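Deoxyhypusine hydroxylase (PDB 4D50) hydroxylates the deoxyhypusine residue of the translation factor eIF-5A at a diiron centre, completing the formation of hypusine. Local coordinates at residues E122-E125 with T126-A130; L134-L137 with Q138-G142. All coordinates share one frame; numbering follows the deposited sequence.

Contact 1 (E122-E125 with T126-A130); sequences EVAE and TCQLA
The carbonyl oxygen of Glu-122 is gripped twice by Thr-126, one turn further along helix 121-140. The hydroxyl OG1 donates to Glu-122 O at 2.6 Å, and the amide N of Thr-126 donates to the same O at 2.9 Å. The two donors come in from opposite faces of the carbonyl plane: the amide stands above it, 36° out, while the hydroxyl is tilted less. Thr-126 can do this because its first torsion (chi1 -67°) sets OG1 beside its own backbone N, aimed back down the helix, and leaves CG2 anti to that N. With its proton given to Glu-122 O, OG1 probably accepts from His-94 ND1, to which it is also bonded; it thus becomes a second-shell group that can fix the rotation of an iron-binding imidazole.

Round the helix, Cys-127 N bonds to Val-123 O at 3.0 Å, and Gln-128 N to Ala-124 O at 2.9 Å. The Cys-127 sulfur lies loosely alongside the valine, SG to Val-123 CG1 at 4.3 Å. CG of Gln-128 lies against Ala-124 O at 3.1 Å, and the extended chain carries NE2 past Ala-124 CB (3.8 Å) to bond with Ser-116 O. Glu-125 OE1 is hydrogen-bonded to Ser-207 OG.

This buried part of helix 121-140 is packed among three helices: Val-123 and Thr-126 pack on helix 90-103, Glu-125 and Leu-129 on helix 177-190, and Glu-125, Thr-126 and Leu-129 all meet Leu-209 of helix 208-221.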
loop_
_atom_site.group_PDB
_atom_site.type_symbol
_atom_site.label_atom_id
_atom_site.label_comp_id
_atom_site.label_asym_id
_atom_site.label_seq_id
_atom_site.Cartn_x
_atom_site.Cartn_y
_atom_site.Cartn_z
ATOM N N GLU A 122 9.076 8.370 7.881
ATOM C CA GLU A 122 8.357 7.332 7.080
ATOM C C GLU A 122 9.309 6.705 6.045
ATOM O O GLU A 122 9.279 5.479 5.718
ATOM C CB GLU A 122 7.223 7.950 6.269
ATOM C CG GLU A 122 6.059 8.421 7.103
ATOM C CD GLU A 122 6.218 9.790 7.720
ATOM O OE1 GLU A 122 7.218 10.509 7.473
ATOM O OE2 GLU A 122 5.262 10.169 8.435
ATOM N N VAL A 123 10.141 7.543 5.464
ATOM C CA VAL A 123 11.059 7.058 4.368
ATOM C C VAL A 123 12.200 6.197 4.949
ATOM O O VAL A 123 12.496 5.200 4.450
ATOM C CB VAL A 123 11.655 8.241 3.560
ATOM C CG1 VAL A 123 12.687 7.795 2.525
ATOM C CG2 VAL A 123 10.535 9.022 2.880
ATOM N N ALA A 124 12.895 6.740 5.942
ATOM C CA ALA A 124 13.875 6.028 6.735
ATOM C C ALA A 124 13.380 4.680 7.198
ATOM O O ALA A 124 14.019 3.671 6.918
ATOM C CB ALA A 124 14.276 6.828 7.926
ATOM N N GLU A 125 12.209 4.655 7.858
ATOM C CA GLU A 125 11.626 3.395 8.291
ATOM C C GLU A 125 11.292 2.420 7.170
ATOM O O GLU A 125 11.580 1.225 7.312
ATOM C CB GLU A 125 10.393 3.613 9.176
ATOM C CG GLU A 125 10.761 4.243 10.495
ATOM C CD GLU A 125 9.596 4.338 11.493
ATOM O OE1 GLU A 125 8.447 4.396 11.040
ATOM O OE2 GLU A 125 9.831 4.466 12.701
ATOM N N THR A 126 10.670 2.934 6.129
ATOM C CA THR A 126 10.331 2.105 4.950
ATOM C C THR A 126 11.623 1.463 4.389
ATOM O O THR A 126 11.610 0.262 4.092
ATOM C CB THR A 126 9.774 2.976 3.828
ATOM O OG1 THR A 126 8.498 3.482 4.286
ATOM C CG2 THR A 126 9.642 2.224 2.549
ATOM N N CYS A 127 12.722 2.219 4.319
ATOM C CA CYS A 127 13.909 1.715 3.639
ATOM C C CYS A 127 14.622 0.739 4.596
ATOM O O CYS A 127 15.244 -0.268 4.155
ATOM C CB CYS A 127 14.869 2.866 3.136
ATOM S SG CYS A 127 14.102 3.839 1.859
ATOM N N GLN A 128 14.487 0.946 5.907
ATOM C CA GLN A 128 15.021 -0.037 6.853
ATOM C C GLN A 128 14.353 -1.364 6.682
ATOM O O GLN A 128 15.006 -2.415 6.690
ATOM C CB GLN A 128 14.901 0.484 8.269
ATOM C CG GLN A 128 15.832 1.682 8.527
ATOM C CD GLN A 128 15.411 2.440 9.755
ATOM O OE1 GLN A 128 14.830 1.858 10.676
ATOM N NE2 GLN A 128 15.606 3.713 9.753
ATOM N N LEU A 129 13.052 -1.335 6.524
ATOM C CA LEU A 129 12.261 -2.547 6.322
ATOM C C LEU A 129 12.628 -3.230 5.043
ATOM O O LEU A 129 12.749 -4.467 5.018
ATOM C CB LEU A 129 10.748 -2.221 6.353
ATOM C CG LEU A 129 10.205 -1.877 7.706
ATOM C CD1 LEU A 129 8.779 -1.325 7.589
ATOM C CD2 LEU A 129 10.188 -3.047 8.652
ATOM N N ALA A 130 12.889 -2.446 3.993
ATOM C CA ALA A 130 13.094 -3.026 2.680
ATOM C C ALA A 130 14.498 -3.700 2.667
ATOM O O ALA A 130 14.644 -4.704 2.033
ATOM C CB ALA A 130 12.850 -2.025 1.613
#

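Contact 2 (L134-L137 with Q138-G142); sequences LEWL and QQHGG
A Schellman-like C-cap closes helix 121-140, with Gly-141 as the residue of positive phi and an aromatic pair laid against the last turn. Its 6→1 bond runs from Gly-142 N to Leu-137 O at 3.1 Å. The same oxygen also receives weak bonds from Gly-141 N (2.8 Å) and His-140 N, so three amides converge on it as the chain leaves the helix; the Gly-141 amide thus turns to Leu-137 O and not to Gln-138 O, as the full motif would have it. At phi 79° Gly-141 turns the backbone sharply, and both glycines adopt backbone angles that suit a residue without a side chain. The turn brings Gly-142 back over Leu-137, whose methyl CD2 rests 3.5 Å from Gly-142 O.

Trp-136 and His-140, one turn apart, form an offset stack. The six-membered ring of the indole and the imidazole lie nearly parallel, their planes at 7° and their centroids 3.8 Å apart. Imidazole CD2 sits over the indole, and indole CE2 sits over the imidazole. Trp-136 NE1 and His-140 NE2 are 3.4 Å apart, but they meet face to face, with poor geometry for a hydrogen bond. His-140 CB adds a CH-pi contact over the same six-membered ring. Trp-136 reaches this position with CG anti to its backbone N (chi1 -168°), which carries the indole along the helix toward its C-terminus. Trp-136 O accepts from His-140 N at 2.9 Å and also lies at the imidazole edge, in the ring plane, 3.0 Å from His-140 CD2.

Sitting at the protein surface, this helix end leads into a loop: Trp-136 touches Pro-144 and Pro-156, Leu-137 touches Glu-143, and buried Leu-134 packs on Val-108 in the loop before helix 109-115.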
loop_
_atom_site.group_PDB
_atom_site.type_symbol
_atom_site.label_atom_id
_atom_site.label_comp_id
_atom_site.label_asym_id
_atom_site.label_seq_id
_atom_site.Cartn_x
_atom_site.Cartn_y
_atom_site.Cartn_z
ATOM N N LEU A 134 15.132 -7.525 1.781
ATOM C CA LEU A 134 16.111 -8.019 0.794
ATOM C C LEU A 134 17.093 -9.035 1.435
ATOM O O LEU A 134 17.420 -10.028 0.794
ATOM C CB LEU A 134 16.838 -6.914 0.087
ATOM C CG LEU A 134 15.976 -6.053 -0.820
ATOM C CD1 LEU A 134 16.806 -4.941 -1.451
ATOM C CD2 LEU A 134 15.209 -6.823 -1.879
ATOM N N GLU A 135 17.521 -8.780 2.665
ATOM C CA GLU A 135 18.378 -9.676 3.378
ATOM C C GLU A 135 17.685 -11.010 3.631
ATOM O O GLU A 135 18.312 -12.070 3.569
ATOM C CB GLU A 135 18.888 -9.021 4.652
ATOM C CG GLU A 135 19.764 -7.784 4.291
ATOM C CD GLU A 135 20.249 -6.971 5.475
ATOM O OE1 GLU A 135 19.609 -7.025 6.597
ATOM O OE2 GLU A 135 21.276 -6.261 5.245
ATOM N N TRP A 136 16.394 -10.965 3.922
ATOM C CA TRP A 136 15.631 -12.199 4.129
ATOM C C TRP A 136 15.553 -13.025 2.855
ATOM O O TRP A 136 15.866 -14.218 2.823
ATOM C CB TRP A 136 14.289 -11.858 4.769
ATOM C CG TRP A 136 13.503 -13.029 5.308
ATOM C CD1 TRP A 136 13.401 -13.394 6.572
ATOM C CD2 TRP A 136 12.731 -13.939 4.552
ATOM N NE1 TRP A 136 12.588 -14.458 6.694
ATOM C CE2 TRP A 136 12.183 -14.846 5.441
ATOM C CE3 TRP A 136 12.454 -14.071 3.186
ATOM C CZ2 TRP A 136 11.357 -15.870 5.045
ATOM C CZ3 TRP A 136 11.598 -15.125 2.764
ATOM C CH2 TRP A 136 11.100 -16.041 3.704
ATOM N N LEU A 137 15.221 -12.380 1.759
ATOM C CA LEU A 137 15.113 -13.043 0.494
ATOM C C LEU A 137 16.463 -13.707 0.124
ATOM O O LEU A 137 16.493 -14.883 -0.291
ATOM C CB LEU A 137 14.806 -12.048 -0.594
ATOM C CG LEU A 137 13.392 -11.457 -0.595
ATOM C CD1 LEU A 137 13.377 -10.347 -1.637
ATOM C CD2 LEU A 137 12.379 -12.553 -0.878
ATOM N N GLN A 138 17.525 -12.960 0.333
ATOM C CA GLN A 138 18.872 -13.462 0.039
ATOM C C GLN A 138 19.143 -14.698 0.887
ATOM O O GLN A 138 19.670 -15.665 0.360
ATOM C CB GLN A 138 19.906 -12.380 0.294
ATOM C CG GLN A 138 21.316 -12.827 -0.038
ATOM C CD GLN A 138 22.018 -13.448 1.119
ATOM O OE1 GLN A 138 21.997 -12.918 2.228
ATOM N NE2 GLN A 138 22.752 -14.515 0.839
ATOM N N GLN A 139 18.776 -14.686 2.155
ATOM C CA GLN A 139 19.110 -15.827 3.053
ATOM C C GLN A 139 18.195 -17.029 2.780
ATOM O O GLN A 139 18.636 -18.165 2.907
ATOM C CB GLN A 139 19.060 -15.427 4.494
ATOM C CG GLN A 139 20.189 -14.504 4.981
ATOM C CD GLN A 139 20.198 -14.259 6.492
ATOM O OE1 GLN A 139 21.175 -13.738 7.013
ATOM N NE2 GLN A 139 19.125 -14.561 7.180
ATOM N N HIS A 140 16.962 -16.802 2.327
ATOM C CA HIS A 140 15.980 -17.873 2.079
ATOM C C HIS A 140 15.919 -18.329 0.637
ATOM O O HIS A 140 15.295 -19.328 0.320
ATOM C CB HIS A 140 14.629 -17.408 2.621
ATOM C CG HIS A 140 14.645 -17.259 4.094
ATOM N ND1 HIS A 140 14.116 -18.228 4.928
ATOM C CD2 HIS A 140 15.247 -16.354 4.909
ATOM C CE1 HIS A 140 14.325 -17.873 6.185
ATOM N NE2 HIS A 140 15.040 -16.770 6.200
ATOM N N GLY A 141 16.622 -17.636 -0.257
ATOM C CA GLY A 141 16.665 -18.071 -1.618
ATOM C C GLY A 141 15.429 -17.720 -2.437
ATOM O O GLY A 141 15.186 -18.324 -3.501
ATOM N N GLY A 142 14.665 -16.724 -1.997
ATOM C CA GLY A 142 13.513 -16.264 -2.748
ATOM C C GLY A 142 12.332 -15.959 -1.823
ATOM O O GLY A 142 12.469 -16.005 -0.591
#

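Overall arrangement
Both contacts belong to helix 121-140 and follow in series: contact 1 occupies its early turns and contact 2 its C-terminal end, with centres about 17 Å apart and no direct touch between them. Contact 1 lies in the interior, its centre about 14 Å from the centre of the chain, and the Thr-126 side chain comes within about 7 Å of a bound iron(III) ion and about 6 Å of the side chain of His-212, which binds one iron of the diiron centre. Contact 2, its centre about 22 Å from the chain centre, is away from the metal site and ends the helix at the surface. One helix therefore runs from the second shell of the diiron site to a solvent-facing cap.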